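Local coordinates for cyclic nucleotide-gated potassium channel mll3241 (Mesorhizobium loti, PDB 4MUV), which opens as a homotetrameric potassium channel of the cell membrane when cAMP binds its cytoplasmic cyclic nucleotide-binding domain, the part studied here, at residues 38-44 and 103-109. The protein carries 3 engineered substitutions. Residues are numbered along the deposited sequence; the frame is centred on the assembly and turned at random.
Sequences LRARTVP and TVSLLSL
Leu38 bends toward the facing strand 104-110 and sets its forked tip between two leucines: CD1 lies 4.0 Å from Leu107 CD1, while CD2 sits 3.7 Å from Leu109 CD1 and as close to Leu109 CB. With CG anti to the carbonyl carbon (chi1 -70°), the fork swings toward the partner strand, and CD2 also lies against Ser108 O. Shortened to an alanine, this residue would no longer reach either leucine, and a gap is likely to open beside Leu109, with Leu107 keeping only Ala40 across the strands. On the same face as Leu107, Ala40 is a shallow spot that Leu107 fills with its other branch, CD2 to Ala40 CB 3.8 Å; Leu16 and Asn13 of helix 13-17 cover this pair. Further along, the methyls of Thr42 and Thr103 touch, and Thr42 OG1 gives Ser105 OG a hydrogen bond of 3.2 Å, although Ser105 finds its stronger partner in Glu64. The other face carries Val43, whose CB rests against Val104 CG1 at 3.8 Å and whose CG2 crosses Leu106 CD1 at 3.9 Å; Ile49 packs against both Val43 and Leu106. Arg41 instead turns back along its own strand, where its NH1 bonds Ala40 O from above the carbonyl plane and its NH2 forms a salt bridge with Asp9. Between the two faces, paired backbone bonds join Arg39 to Ser108, Arg41 to Leu106 and Val43 to Val104. Strand 39-43 is an outermost strand of the four-stranded antiparallel sheet, with 104-110 next inward, in the beta-roll of the cyclic nucleotide-binding domain.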
ATOM      1  N   LEU A  38       8.400   1.593  -6.769  1.00  9.23           N
ATOM      2  CA  LEU A  38       8.109   1.510  -5.350  1.00  8.18           C
ATOM      3  C   LEU A  38       9.202   2.193  -4.561  1.00  8.71           C
ATOM      4  O   LEU A  38      10.331   2.303  -5.028  1.00 10.31           O
ATOM      5  CB  LEU A  38       8.021   0.061  -4.887  1.00  8.91           C
ATOM      6  CG  LEU A  38       6.822  -0.733  -5.377  1.00  9.45           C
ATOM      7  CD1 LEU A  38       6.999  -2.214  -5.078  1.00 10.84           C
ATOM      8  CD2 LEU A  38       5.553  -0.219  -4.759  1.00 11.75           C
ATOM      9  N   ARG A  39       8.874   2.622  -3.351  1.00  9.18           N
ATOM     10  CA  ARG A  39       9.859   3.175  -2.442  1.00  9.50           C
ATOM     11  C   ARG A  39       9.713   2.484  -1.096  1.00  9.47           C
ATOM     12  O   ARG A  39       8.667   2.532  -0.488  1.00  9.61           O
ATOM     13  CB  ARG A  39       9.692   4.692  -2.327  1.00 12.34           C
ATOM     14  CG  ARG A  39       9.828   5.443  -3.656  1.00 16.73           C
ATOM     15  CD  ARG A  39       9.573   6.930  -3.486  1.00 22.38           C
ATOM     16  NE  ARG A  39       9.535   7.628  -4.764  1.00 30.08           N
ATOM     17  CZ  ARG A  39       9.323   8.939  -4.872  1.00 34.42           C
ATOM     18  NH1 ARG A  39       9.140   9.680  -3.777  1.00 35.35           N
ATOM     19  NH2 ARG A  39       9.300   9.509  -6.069  1.00 35.62           N
ATOM     20  N   ALA A  40      10.770   1.832  -0.613  1.00  9.65           N
ATOM     21  CA  ALA A  40      10.684   1.158   0.672  1.00  8.77           C
ATOM     22  C   ALA A  40      10.863   2.163   1.801  1.00  8.33           C
ATOM     23  O   ALA A  40      11.736   3.025   1.748  1.00 10.48           O
ATOM     24  CB  ALA A  40      11.705   0.025   0.771  1.00 10.68           C
ATOM     25  N   ARG A  41      10.031   2.020   2.824  1.00  9.70           N
ATOM     26  CA  ARG A  41      10.005   2.910   3.971  1.00 10.91           C
ATOM     27  C   ARG A  41       9.806   2.110   5.237  1.00 11.31           C
ATOM     28  O   ARG A  41       8.966   1.244   5.276  1.00 12.87           O
ATOM     29  CB  ARG A  41       8.817   3.875   3.856  1.00 12.57           C
ATOM     30  CG  ARG A  41       8.813   4.727   2.590  1.00 13.98           C
ATOM     31  CD  ARG A  41       9.925   5.736   2.723  1.00 13.12           C
ATOM     32  NE  ARG A  41      10.080   6.686   1.609  1.00 13.92           N
ATOM     33  CZ  ARG A  41      11.008   6.616   0.650  1.00 11.29           C
ATOM     34  NH1 ARG A  41      11.845   5.590   0.572  1.00 11.47           N
ATOM     35  NH2 ARG A  41      11.113   7.612  -0.239  1.00 12.82           N
ATOM     36  N   THR A  42      10.540   2.445   6.287  1.00 11.54           N
ATOM     37  CA  THR A  42      10.283   1.905   7.605  1.00 10.74           C
ATOM     38  C   THR A  42       9.696   2.995   8.494  1.00 11.48           C
ATOM     39  O   THR A  42      10.169   4.139   8.506  1.00 14.15           O
ATOM     40  CB  THR A  42      11.555   1.300   8.207  1.00 12.93           C
ATOM     41  OG1 THR A  42      11.986   0.204   7.396  1.00 15.96           O
ATOM     42  CG2 THR A  42      11.318   0.775   9.610  1.00 13.99           C
ATOM     43  N   VAL A  43       8.634   2.644   9.204  1.00 10.98           N
ATOM     44  CA  VAL A  43       7.893   3.567  10.064  1.00 10.75           C
ATOM     45  C   VAL A  43       7.945   3.081  11.512  1.00 11.60           C
ATOM     46  O   VAL A  43       7.660   1.920  11.769  1.00 11.69           O
ATOM     47  CB  VAL A  43       6.418   3.696   9.581  1.00 10.52           C
ATOM     48  CG1 VAL A  43       5.631   4.646  10.469  1.00 11.25           C
ATOM     49  CG2 VAL A  43       6.376   4.175   8.149  1.00 10.39           C
ATOM     50  N   PRO A  44       8.350   3.955  12.450  1.00 13.02           N
ATOM     51  CA  PRO A  44       8.443   3.530  13.854  1.00 12.38           C
ATOM     52  C   PRO A  44       7.067   3.260  14.449  1.00 12.62           C
ATOM     53  O   PRO A  44       6.063   3.870  14.079  1.00 12.96           O
ATOM     54  CB  PRO A  44       9.106   4.720  14.560  1.00 15.85           C
ATOM     55  CG  PRO A  44       8.843   5.879  13.699  1.00 18.75           C
ATOM     56  CD  PRO A  44       8.712   5.372  12.282  1.00 14.55           C
ATOM     57  N   THR A 103       7.120  -1.570  14.703  1.00 12.78           N
ATOM     58  CA  THR A 103       7.919  -1.001  13.634  1.00 12.64           C
ATOM     59  C   THR A 103       7.547  -1.737  12.362  1.00 11.15           C
ATOM     60  O   THR A 103       7.442  -2.943  12.371  1.00 13.21           O
ATOM     61  CB  THR A 103       9.403  -1.227  13.895  1.00 16.96           C
ATOM     62  OG1 THR A 103       9.690  -0.942  15.259  1.00 23.75           O
ATOM     63  CG2 THR A 103      10.217  -0.352  12.964  1.00 16.04           C
ATOM     64  N   VAL A 104       7.335  -1.020  11.263  1.00 10.36           N
ATOM     65  CA  VAL A 104       6.817  -1.646  10.056  1.00 10.27           C
ATOM     66  C   VAL A 104       7.602  -1.219   8.813  1.00  9.38           C
ATOM     67  O   VAL A 104       8.011  -0.070   8.699  1.00 10.96           O
ATOM     68  CB  VAL A 104       5.305  -1.328   9.911  1.00 10.17           C
ATOM     69  CG1 VAL A 104       5.055   0.184   9.703  1.00 10.95           C
ATOM     70  CG2 VAL A 104       4.669  -2.164   8.815  1.00 10.57           C
ATOM     71  N   SER A 105       7.859  -2.160   7.902  1.00  9.56           N
ATOM     72  CA  SER A 105       8.409  -1.864   6.579  1.00  9.98           C
ATOM     73  C   SER A 105       7.304  -1.944   5.573  1.00  8.58           C
ATOM     74  O   SER A 105       6.511  -2.903   5.550  1.00  9.56           O
ATOM     75  CB  SER A 105       9.538  -2.814   6.140  1.00 12.61           C
ATOM     76  OG  SER A 105      10.631  -2.622   6.989  1.00 13.71           O
ATOM     77  N   LEU A 106       7.279  -0.922   4.733  1.00  9.07           N
ATOM     78  CA  LEU A 106       6.276  -0.729   3.706  1.00  9.24           C
ATOM     79  C   LEU A 106       6.952  -0.531   2.367  1.00  8.84           C
ATOM     80  O   LEU A 106       8.033   0.033   2.294  1.00 10.82           O
ATOM     81  CB  LEU A 106       5.487   0.553   3.999  1.00 10.53           C
ATOM     82  CG  LEU A 106       4.860   0.719   5.360  1.00  9.10           C
ATOM     83  CD1 LEU A 106       4.264   2.104   5.546  1.00 10.13           C
ATOM     84  CD2 LEU A 106       3.805  -0.335   5.578  1.00 10.03           C
ATOM     85  N   LEU A 107       6.281  -0.952   1.310  1.00  8.86           N
ATOM     86  CA  LEU A 107       6.598  -0.524  -0.052  1.00  8.38           C
ATOM     87  C   LEU A 107       5.506   0.465  -0.468  1.00  8.15           C
ATOM     88  O   LEU A 107       4.331   0.113  -0.544  1.00  9.43           O
ATOM     89  CB  LEU A 107       6.675  -1.717  -1.011  1.00  8.48           C
ATOM     90  CG  LEU A 107       7.798  -2.709  -0.710  1.00  9.80           C
ATOM     91  CD1 LEU A 107       7.630  -3.965  -1.527  1.00 11.15           C
ATOM     92  CD2 LEU A 107       9.145  -2.087  -1.012  1.00 12.91           C
ATOM     93  N   SER A 108       5.917   1.708  -0.721  1.00  7.41           N
ATOM     94  CA  SER A 108       5.019   2.797  -1.103  0.59  7.49           C
ATOM     95  C   SER A 108       4.893   2.893  -2.607  1.00  8.02           C
ATOM     96  O   SER A 108       5.908   2.898  -3.298  1.00  9.76           O
ATOM     97  CB  SER A 108       5.566   4.123  -0.555  0.59  8.65           C
ATOM     98  OG  SER A 108       4.744   5.220  -0.900  0.59  9.68           O
ATOM     99  N   LEU A 109       3.665   2.992  -3.083  1.00  8.36           N
ATOM    100  CA  LEU A 109       3.359   3.091  -4.495  1.00  8.95           C
ATOM    101  C   LEU A 109       2.596   4.383  -4.728  1.00  9.29           C
ATOM    102  O   LEU A 109       1.490   4.564  -4.215  1.00  9.37           O
ATOM    103  CB  LEU A 109       2.486   1.912  -4.903  1.00 10.38           C
ATOM    104  CG  LEU A 109       2.105   1.825  -6.377  1.00 12.09           C
ATOM    105  CD1 LEU A 109       3.349   1.535  -7.199  1.00 15.18           C
ATOM    106  CD2 LEU A 109       1.051   0.747  -6.613  1.00 15.05           C
TER